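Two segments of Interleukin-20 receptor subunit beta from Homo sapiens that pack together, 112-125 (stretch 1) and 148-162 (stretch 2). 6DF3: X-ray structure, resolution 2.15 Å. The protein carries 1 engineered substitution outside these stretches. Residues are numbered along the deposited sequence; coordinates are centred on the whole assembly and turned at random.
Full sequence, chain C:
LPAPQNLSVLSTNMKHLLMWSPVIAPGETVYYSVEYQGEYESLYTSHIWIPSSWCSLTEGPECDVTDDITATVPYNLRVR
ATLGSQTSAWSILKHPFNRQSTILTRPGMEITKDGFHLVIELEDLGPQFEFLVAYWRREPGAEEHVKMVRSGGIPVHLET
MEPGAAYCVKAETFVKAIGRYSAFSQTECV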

ATOM      1  N   THR C 112       5.060  32.185   3.678  1.00109.00           N
ATOM      2  CA  THR C 112       6.128  32.880   3.029  1.00113.80           C
ATOM      3  C   THR C 112       5.504  33.503   1.748  1.00118.14           C
ATOM      4  O   THR C 112       4.380  33.134   1.359  1.00119.30           O
ATOM      5  CB  THR C 112       7.301  31.877   2.825  1.00111.61           C
ATOM      6  OG1 THR C 112       8.270  32.391   1.913  1.00115.79           O
ATOM      7  CG2 THR C 112       6.826  30.538   2.300  1.00109.16           C
ATOM      8  N   LYS C 113       6.172  34.482   1.137  1.00123.38           N
ATOM      9  CA  LYS C 113       5.708  35.049  -0.150  1.00126.16           C
ATOM     10  C   LYS C 113       6.833  35.586  -1.024  1.00128.05           C
ATOM     11  O   LYS C 113       7.518  36.534  -0.664  1.00131.51           O
ATOM     12  CB  LYS C 113       4.651  36.142   0.050  1.00129.47           C
ATOM     13  CG  LYS C 113       4.937  37.129   1.167  1.00131.94           C
ATOM     14  CD  LYS C 113       3.983  38.306   1.074  1.00135.56           C
ATOM     15  CE  LYS C 113       3.803  39.038   2.397  1.00137.23           C
ATOM     16  NZ  LYS C 113       4.800  40.111   2.624  1.00142.32           N
ATOM     17  N   ASP C 114       7.008  34.958  -2.175  1.00127.73           N
ATOM     18  CA  ASP C 114       7.928  35.437  -3.173  1.00133.27           C
ATOM     19  C   ASP C 114       7.099  36.376  -4.055  1.00136.40           C
ATOM     20  O   ASP C 114       6.319  35.905  -4.902  1.00134.98           O
ATOM     21  CB  ASP C 114       8.527  34.251  -3.952  1.00132.93           C
ATOM     22  CG  ASP C 114       9.571  34.678  -4.994  1.00137.51           C
ATOM     23  OD1 ASP C 114       9.947  35.876  -5.056  1.00143.69           O
ATOM     24  OD2 ASP C 114      10.019  33.802  -5.764  1.00136.15           O
ATOM     25  N   GLY C 115       7.247  37.691  -3.802  1.00140.91           N
ATOM     26  CA  GLY C 115       6.510  38.777  -4.502  1.00145.02           C
ATOM     27  C   GLY C 115       4.999  38.643  -4.331  1.00143.35           C
ATOM     28  O   GLY C 115       4.469  38.891  -3.248  1.00142.81           O
ATOM     29  N   PHE C 116       4.326  38.185  -5.392  1.00142.76           N
ATOM     30  CA  PHE C 116       2.855  38.049  -5.456  1.00140.51           C
ATOM     31  C   PHE C 116       2.295  36.678  -5.019  1.00134.91           C
ATOM     32  O   PHE C 116       1.130  36.597  -4.628  1.00133.64           O
ATOM     33  CB  PHE C 116       2.371  38.324  -6.897  1.00144.57           C
ATOM     34  CG  PHE C 116       2.299  39.803  -7.290  1.00149.86           C
ATOM     35  CD1 PHE C 116       3.110  40.783  -6.694  1.00150.99           C
ATOM     36  CD2 PHE C 116       1.431  40.197  -8.310  1.00152.56           C
ATOM     37  CE1 PHE C 116       3.019  42.096  -7.075  1.00155.47           C
ATOM     38  CE2 PHE C 116       1.345  41.523  -8.695  1.00157.69           C
ATOM     39  CZ  PHE C 116       2.144  42.466  -8.083  1.00159.76           C
ATOM     40  N   HIS C 117       3.098  35.613  -5.115  1.00130.33           N
ATOM     41  CA  HIS C 117       2.628  34.280  -4.840  1.00125.28           C
ATOM     42  C   HIS C 117       2.660  34.015  -3.355  1.00121.17           C
ATOM     43  O   HIS C 117       3.594  34.438  -2.661  1.00123.87           O
ATOM     44  CB  HIS C 117       3.513  33.250  -5.495  1.00125.44           C
ATOM     45  CG  HIS C 117       3.501  33.325  -6.976  1.00128.55           C
ATOM     46  ND1 HIS C 117       2.885  32.372  -7.754  1.00127.83           N
ATOM     47  CD2 HIS C 117       4.023  34.237  -7.823  1.00134.11           C
ATOM     48  CE1 HIS C 117       3.029  32.699  -9.026  1.00133.53           C
ATOM     49  NE2 HIS C 117       3.707  33.831  -9.095  1.00136.64           N
ATOM     50  N   LEU C 118       1.638  33.308  -2.889  1.00114.34           N
ATOM     51  CA  LEU C 118       1.515  32.913  -1.508  1.00109.67           C
ATOM     52  C   LEU C 118       1.933  31.448  -1.382  1.00105.63           C
ATOM     53  O   LEU C 118       1.423  30.620  -2.135  1.00104.16           O
ATOM     54  CB  LEU C 118       0.067  33.061  -1.077  1.00108.10           C
ATOM     55  CG  LEU C 118      -0.209  32.720   0.399  1.00104.00           C
ATOM     56  CD1 LEU C 118       0.404  33.781   1.311  1.00106.05           C
ATOM     57  CD2 LEU C 118      -1.718  32.591   0.571  1.00102.51           C
ATOM     58  N   VAL C 119       2.819  31.137  -0.429  1.00104.51           N
ATOM     59  CA  VAL C 119       3.346  29.753  -0.252  1.00101.62           C
ATOM     60  C   VAL C 119       3.316  29.272   1.212  1.00100.09           C
ATOM     61  O   VAL C 119       3.489  30.063   2.141  1.00101.12           O
ATOM     62  CB  VAL C 119       4.744  29.566  -0.939  1.00104.76           C
ATOM     63  CG1 VAL C 119       5.662  30.760  -0.779  1.00109.97           C
ATOM     64  CG2 VAL C 119       5.458  28.286  -0.553  1.00101.48           C
ATOM     65  N   ILE C 120       3.065  27.965   1.369  1.00 94.61           N
ATOM     66  CA  ILE C 120       2.919  27.303   2.637  1.00 91.69           C
ATOM     67  C   ILE C 120       3.935  26.157   2.689  1.00 92.43           C
ATOM     68  O   ILE C 120       4.282  25.541   1.651  1.00 96.21           O
ATOM     69  CB  ILE C 120       1.451  26.836   2.863  1.00 87.88           C
ATOM     70  CG1 ILE C 120       1.209  26.515   4.342  1.00 86.68           C
ATOM     71  CG2 ILE C 120       1.083  25.615   2.018  1.00 87.98           C
ATOM     72  CD1 ILE C 120      -0.217  26.111   4.707  1.00 85.04           C
ATOM     73  N   GLU C 121       4.444  25.900   3.888  1.00 91.85           N
ATOM     74  CA  GLU C 121       5.282  24.732   4.181  1.00 91.77           C
ATOM     75  C   GLU C 121       4.803  24.119   5.483  1.00 87.83           C
ATOM     76  O   GLU C 121       4.960  24.708   6.547  1.00 89.89           O
ATOM     77  CB  GLU C 121       6.738  25.173   4.298  1.00 97.26           C
ATOM     78  CG  GLU C 121       7.702  24.080   4.743  1.00 97.74           C
ATOM     79  CD  GLU C 121       9.146  24.382   4.357  1.00103.19           C
ATOM     80  OE1 GLU C 121       9.489  25.557   4.106  1.00106.72           O
ATOM     81  OE2 GLU C 121       9.945  23.422   4.292  1.00109.91           O
ATOM     82  N   LEU C 122       4.190  22.951   5.405  1.00 84.93           N
ATOM     83  CA  LEU C 122       3.727  22.279   6.589  1.00 83.60           C
ATOM     84  C   LEU C 122       4.878  21.518   7.204  1.00 86.89           C
ATOM     85  O   LEU C 122       6.006  21.504   6.682  1.00 90.95           O
ATOM     86  CB  LEU C 122       2.517  21.381   6.309  1.00 81.59           C
ATOM     87  CG  LEU C 122       1.348  22.287   5.862  1.00 85.59           C
ATOM     88  CD1 LEU C 122       0.585  21.792   4.622  1.00 85.27           C
ATOM     89  CD2 LEU C 122       0.420  22.502   7.028  1.00 83.69           C
ATOM     90  N   GLU C 123       4.587  21.014   8.396  1.00 86.24           N
ATOM     91  CA  GLU C 123       5.499  20.219   9.170  1.00 88.24           C
ATOM     92  C   GLU C 123       5.318  18.773   8.694  1.00 80.70           C
ATOM     93  O   GLU C 123       4.190  18.320   8.482  1.00 75.48           O
ATOM     94  CB  GLU C 123       5.119  20.372  10.637  1.00 87.78           C
ATOM     95  CG  GLU C 123       6.141  19.826  11.628  1.00 90.61           C
ATOM     96  CD  GLU C 123       5.632  19.857  13.064  1.00 89.98           C
ATOM     97  OE1 GLU C 123       4.514  19.303  13.312  1.00 84.38           O
ATOM     98  OE2 GLU C 123       6.345  20.464  13.913  1.00 90.17           O
ATOM     99  N   ASP C 124       6.415  18.071   8.500  1.00 83.03           N
ATOM    100  CA  ASP C 124       6.381  16.655   8.037  1.00 78.69           C
ATOM    101  C   ASP C 124       5.883  15.649   9.069  1.00 74.07           C
ATOM    102  O   ASP C 124       6.678  15.000   9.700  1.00 73.94           O
ATOM    103  CB  ASP C 124       7.785  16.262   7.611  1.00 81.04           C
ATOM    104  CG  ASP C 124       7.837  14.927   6.858  1.00 83.30           C
ATOM    105  OD1 ASP C 124       6.997  14.001   7.086  1.00 85.90           O
ATOM    106  OD2 ASP C 124       8.785  14.787   6.051  1.00 86.67           O
ATOM    107  N   LEU C 125       4.576  15.456   9.199  1.00 70.67           N
ATOM    108  CA  LEU C 125       4.058  14.419  10.078  1.00 69.81           C
ATOM    109  C   LEU C 125       4.045  12.940   9.543  1.00 69.10           C
ATOM    110  O   LEU C 125       3.586  12.008  10.247  1.00 61.06           O
ATOM    111  CB  LEU C 125       2.665  14.818  10.557  1.00 71.08           C
ATOM    112  CG  LEU C 125       2.652  16.150  11.324  1.00 74.80           C
ATOM    113  CD1 LEU C 125       1.227  16.643  11.458  1.00 77.09           C
ATOM    114  CD2 LEU C 125       3.256  15.966  12.727  1.00 74.38           C
ATOM    115  N   MET C 148      -5.770  20.383  -0.691  1.00 94.64           N
ATOM    116  CA  MET C 148      -5.180  19.191  -0.088  1.00 93.01           C
ATOM    117  C   MET C 148      -3.713  19.156  -0.462  1.00 91.99           C
ATOM    118  O   MET C 148      -3.388  19.235  -1.674  1.00 93.09           O
ATOM    119  CB  MET C 148      -5.840  17.909  -0.596  1.00 96.58           C
ATOM    120  CG  MET C 148      -7.338  17.820  -0.344  1.00104.11           C
ATOM    121  SD  MET C 148      -7.816  17.941   1.403  1.00121.59           S
ATOM    122  CE  MET C 148      -9.520  17.346   1.301  1.00118.73           C
ATOM    123  N   VAL C 149      -2.843  19.080   0.561  1.00 85.01           N
ATOM    124  CA  VAL C 149      -1.384  18.968   0.394  1.00 84.46           C
ATOM    125  C   VAL C 149      -0.870  17.633   0.944  1.00 84.22           C
ATOM    126  O   VAL C 149      -1.058  17.293   2.145  1.00 76.40           O
ATOM    127  CB  VAL C 149      -0.604  20.112   1.079  1.00 84.95           C
ATOM    128  CG1 VAL C 149       0.888  19.957   0.810  1.00 86.76           C
ATOM    129  CG2 VAL C 149      -1.033  21.481   0.592  1.00 88.77           C
ATOM    130  N   ARG C 150      -0.183  16.879   0.093  1.00 89.71           N
ATOM    131  CA  ARG C 150       0.108  15.488   0.428  1.00 89.89           C
ATOM    132  C   ARG C 150       1.128  15.440   1.560  1.00 86.41           C
ATOM    133  O   ARG C 150       0.880  14.781   2.554  1.00 80.76           O
ATOM    134  CB  ARG C 150       0.558  14.678  -0.794  1.00 96.15           C
ATOM    135  CG  ARG C 150       0.415  13.153  -0.637  1.00 99.85           C
ATOM    136  CD  ARG C 150       0.009  12.415  -1.943  1.00109.94           C
ATOM    137  NE  ARG C 150       0.532  13.011  -3.196  1.00119.07           N
ATOM    138  CZ  ARG C 150       1.804  12.967  -3.623  1.00123.77           C
ATOM    139  NH1 ARG C 150       2.760  12.335  -2.940  1.00124.68           N
ATOM    140  NH2 ARG C 150       2.129  13.572  -4.752  1.00129.31           N
ATOM    141  N   SER C 151       2.207  16.216   1.439  1.00 87.93           N
ATOM    142  CA  SER C 151       3.359  16.076   2.308  1.00 88.56           C
ATOM    143  C   SER C 151       4.011  17.363   2.791  1.00 88.94           C
ATOM    144  O   SER C 151       4.181  18.385   2.029  1.00 81.30           O
ATOM    145  CB  SER C 151       4.403  15.238   1.591  1.00 95.94           C
ATOM    146  OG  SER C 151       3.989  13.868   1.663  1.00104.67           O
ATOM    147  N   GLY C 152       4.420  17.266   4.066  1.00 82.14           N
ATOM    148  CA  GLY C 152       5.157  18.309   4.745  1.00 83.16           C
ATOM    149  C   GLY C 152       6.557  18.407   4.204  1.00 84.59           C
ATOM    150  O   GLY C 152       6.949  17.607   3.374  1.00 89.11           O
ATOM    151  N   GLY C 153       7.304  19.408   4.664  1.00 86.80           N
ATOM    152  CA  GLY C 153       8.704  19.589   4.289  1.00 89.08           C
ATOM    153  C   GLY C 153       8.969  20.225   2.960  1.00 96.86           C
ATOM    154  O   GLY C 153      10.129  20.533   2.669  1.00109.95           O
ATOM    155  N   ILE C 154       7.919  20.488   2.166  1.00 97.36           N
ATOM    156  CA  ILE C 154       8.039  21.067   0.804  1.00 98.00           C
ATOM    157  C   ILE C 154       7.297  22.418   0.776  1.00 93.19           C
ATOM    158  O   ILE C 154       6.111  22.465   1.160  1.00 88.06           O
ATOM    159  CB  ILE C 154       7.384  20.164  -0.314  1.00 99.40           C
ATOM    160  CG1 ILE C 154       7.307  18.648   0.037  1.00 97.95           C
ATOM    161  CG2 ILE C 154       8.087  20.399  -1.637  1.00103.62           C
ATOM    162  CD1 ILE C 154       6.621  17.774  -1.039  1.00 97.12           C
ATOM    163  N   PRO C 155       7.949  23.494   0.307  1.00 92.10           N
ATOM    164  CA  PRO C 155       7.208  24.745   0.138  1.00 94.13           C
ATOM    165  C   PRO C 155       6.288  24.732  -1.132  1.00 94.77           C
ATOM    166  O   PRO C 155       6.778  24.883  -2.277  1.00 97.08           O
ATOM    167  CB  PRO C 155       8.334  25.816   0.009  1.00 97.24           C
ATOM    168  CG  PRO C 155       9.623  25.065   0.206  1.00 96.47           C
ATOM    169  CD  PRO C 155       9.341  23.654  -0.151  1.00 94.88           C
ATOM    170  N   VAL C 156       4.986  24.569  -0.893  1.00 88.82           N
ATOM    171  CA  VAL C 156       3.969  24.503  -1.909  1.00 89.06           C
ATOM    172  C   VAL C 156       3.206  25.855  -2.108  1.00 91.14           C
ATOM    173  O   VAL C 156       2.789  26.510  -1.159  1.00 88.64           O
ATOM    174  CB  VAL C 156       2.990  23.385  -1.561  1.00 86.45           C
ATOM    175  CG1 VAL C 156       1.855  23.330  -2.566  1.00 89.72           C
ATOM    176  CG2 VAL C 156       3.723  22.054  -1.553  1.00 86.24           C
ATOM    177  N   HIS C 157       3.079  26.260  -3.372  1.00 94.73           N
ATOM    178  CA  HIS C 157       2.163  27.310  -3.826  1.00 95.78           C
ATOM    179  C   HIS C 157       0.690  27.045  -3.478  1.00 94.88           C
ATOM    180  O   HIS C 157       0.160  25.958  -3.721  1.00 92.69           O
ATOM    181  CB  HIS C 157       2.287  27.399  -5.318  1.00 98.57           C
ATOM    182  CG  HIS C 157       1.520  28.519  -5.936  1.00101.57           C
ATOM    183  ND1 HIS C 157       0.264  28.344  -6.471  1.00102.40           N
ATOM    184  CD2 HIS C 157       1.842  29.815  -6.141  1.00105.05           C
ATOM    185  CE1 HIS C 157      -0.159  29.490  -6.973  1.00105.17           C
ATOM    186  NE2 HIS C 157       0.771  30.407  -6.762  1.00107.48           N
ATOM    187  N   LEU C 158       0.047  28.046  -2.891  1.00 97.83           N
ATOM    188  CA  LEU C 158      -1.413  28.064  -2.642  1.00 99.86           C
ATOM    189  C   LEU C 158      -2.246  28.858  -3.663  1.00104.02           C
ATOM    190  O   LEU C 158      -3.183  28.341  -4.266  1.00106.27           O
ATOM    191  CB  LEU C 158      -1.683  28.715  -1.287  1.00100.53           C
ATOM    192  CG  LEU C 158      -1.220  27.951  -0.076  1.00 96.07           C
ATOM    193  CD1 LEU C 158      -1.595  28.811   1.124  1.00 98.48           C
ATOM    194  CD2 LEU C 158      -1.864  26.576  -0.045  1.00 93.43           C
ATOM    195  N   GLU C 159      -1.927  30.132  -3.790  1.00106.91           N
ATOM    196  CA  GLU C 159      -2.710  31.058  -4.578  1.00111.53           C
ATOM    197  C   GLU C 159      -1.765  32.193  -4.999  1.00115.79           C
ATOM    198  O   GLU C 159      -0.820  32.516  -4.274  1.00112.04           O
ATOM    199  CB  GLU C 159      -3.918  31.546  -3.747  1.00111.14           C
ATOM    200  CG  GLU C 159      -4.869  32.561  -4.412  1.00116.56           C
ATOM    201  CD  GLU C 159      -5.386  32.041  -5.745  1.00119.39           C
ATOM    202  OE1 GLU C 159      -6.133  31.037  -5.790  1.00119.40           O
ATOM    203  OE2 GLU C 159      -4.992  32.594  -6.768  1.00123.93           O
ATOM    204  N   THR C 160      -1.972  32.739  -6.200  1.00122.85           N
ATOM    205  CA  THR C 160      -1.376  34.024  -6.560  1.00128.96           C
ATOM    206  C   THR C 160      -2.361  35.086  -6.110  1.00133.33           C
ATOM    207  O   THR C 160      -3.556  34.988  -6.377  1.00135.37           O
ATOM    208  CB  THR C 160      -1.077  34.172  -8.077  1.00134.30           C
ATOM    209  OG1 THR C 160       0.039  33.335  -8.397  1.00134.81           O
ATOM    210  CG2 THR C 160      -0.740  35.637  -8.453  1.00137.67           C
ATOM    211  N   MET C 161      -1.837  36.120  -5.466  1.00134.87           N
ATOM    212  CA  MET C 161      -2.658  37.068  -4.746  1.00135.57           C
ATOM    213  C   MET C 161      -2.953  38.236  -5.636  1.00140.77           C
ATOM    214  O   MET C 161      -2.237  38.452  -6.598  1.00143.68           O
ATOM    215  CB  MET C 161      -1.916  37.527  -3.499  1.00133.62           C
ATOM    216  CG  MET C 161      -1.586  36.364  -2.558  1.00126.83           C
ATOM    217  SD  MET C 161      -0.997  36.873  -0.930  1.00124.17           S
ATOM    218  CE  MET C 161       0.496  37.769  -1.402  1.00129.04           C
ATOM    219  N   GLU C 162      -4.023  38.960  -5.319  1.00143.03           N
ATOM    220  CA  GLU C 162      -4.347  40.218  -5.994  1.00150.76           C
ATOM    221  C   GLU C 162      -4.149  41.406  -5.044  1.00151.96           C
ATOM    222  O   GLU C 162      -4.317  41.263  -3.815  1.00147.31           O
ATOM    223  CB  GLU C 162      -5.786  40.188  -6.523  1.00153.80           C
ATOM    224  CG  GLU C 162      -6.056  39.104  -7.550  1.00153.36           C
ATOM    225  CD  GLU C 162      -5.158  39.222  -8.769  1.00156.87           C
ATOM    226  OE1 GLU C 162      -5.163  40.301  -9.419  1.00160.19           O
ATOM    227  OE2 GLU C 162      -4.444  38.227  -9.061  1.00154.20           O
TER
HETATM  228  O   HOH W   1       3.815  20.995   3.025  1.00 77.88           O

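Strand 117-122 and the strand that runs to Thr160 lie side by side in one sheet. They run antiparallel, with 141° between their directions, and their axes come within 4.6 Å.

Backbone hydrogen bonds hold the edges together. At one end, Met161 N donates to Phe116 O at 3.1 Å. Leu118 N donates to Glu159 O at 2.9 Å, while Leu118 O accepts from Leu158 N at 3.0 Å. The register therefore shifts here: Leu118 bonds to two successive residues, and Val119 then pairs with His157. Ile120 and Val156 form a regular two-bond pair, Ile120 N to Val156 O at 2.9 Å and Val156 N to Ile120 O at 2.8 Å. Further along, Gly153 N donates to Leu122 O at 3.2 Å, in a nearly straight bond.

One water bridges Leu122 N to the opposing stretch, beside the direct Gly153 bond. It accepts from Leu122 N (3.1 Å to the water O), donates to Ser151 O (2.8 Å) and makes a weak bond to Ile154 O (3.3 Å).

Leu118 and Ile120 point to the same face and, being buried, meet apolar partners there, where packing keeps their carbons from water. Leu158 meets both: its CD1 lies 3.8 Å from Leu118 CD2, and its CD2 lies 3.7 Å from Ile120 CG2. Met161 SD sits 4.0 Å from Leu118 CB. In a separate contact, Leu122 CD1 reaches Val149 CB at 4.1 Å. On the face shared by His117, Val119 and Thr160, Val119 CG2 packs 3.8 Å from Pro155 CB.

Polar groups cluster on that same face. The His117 and His157 rings meet rim to rim, with His117 ND1 3.1 Å from His157 NE2. Thr160 OG1 lies over one face of the His117 ring and shares a weak hydrogen bond with His157 NE2 at 3.4 Å.

Gly152 allows close backbone approach: its CA is 3.9 Å from Asp124 CA. A CB there would clash with Glu123 O and Asp124 N.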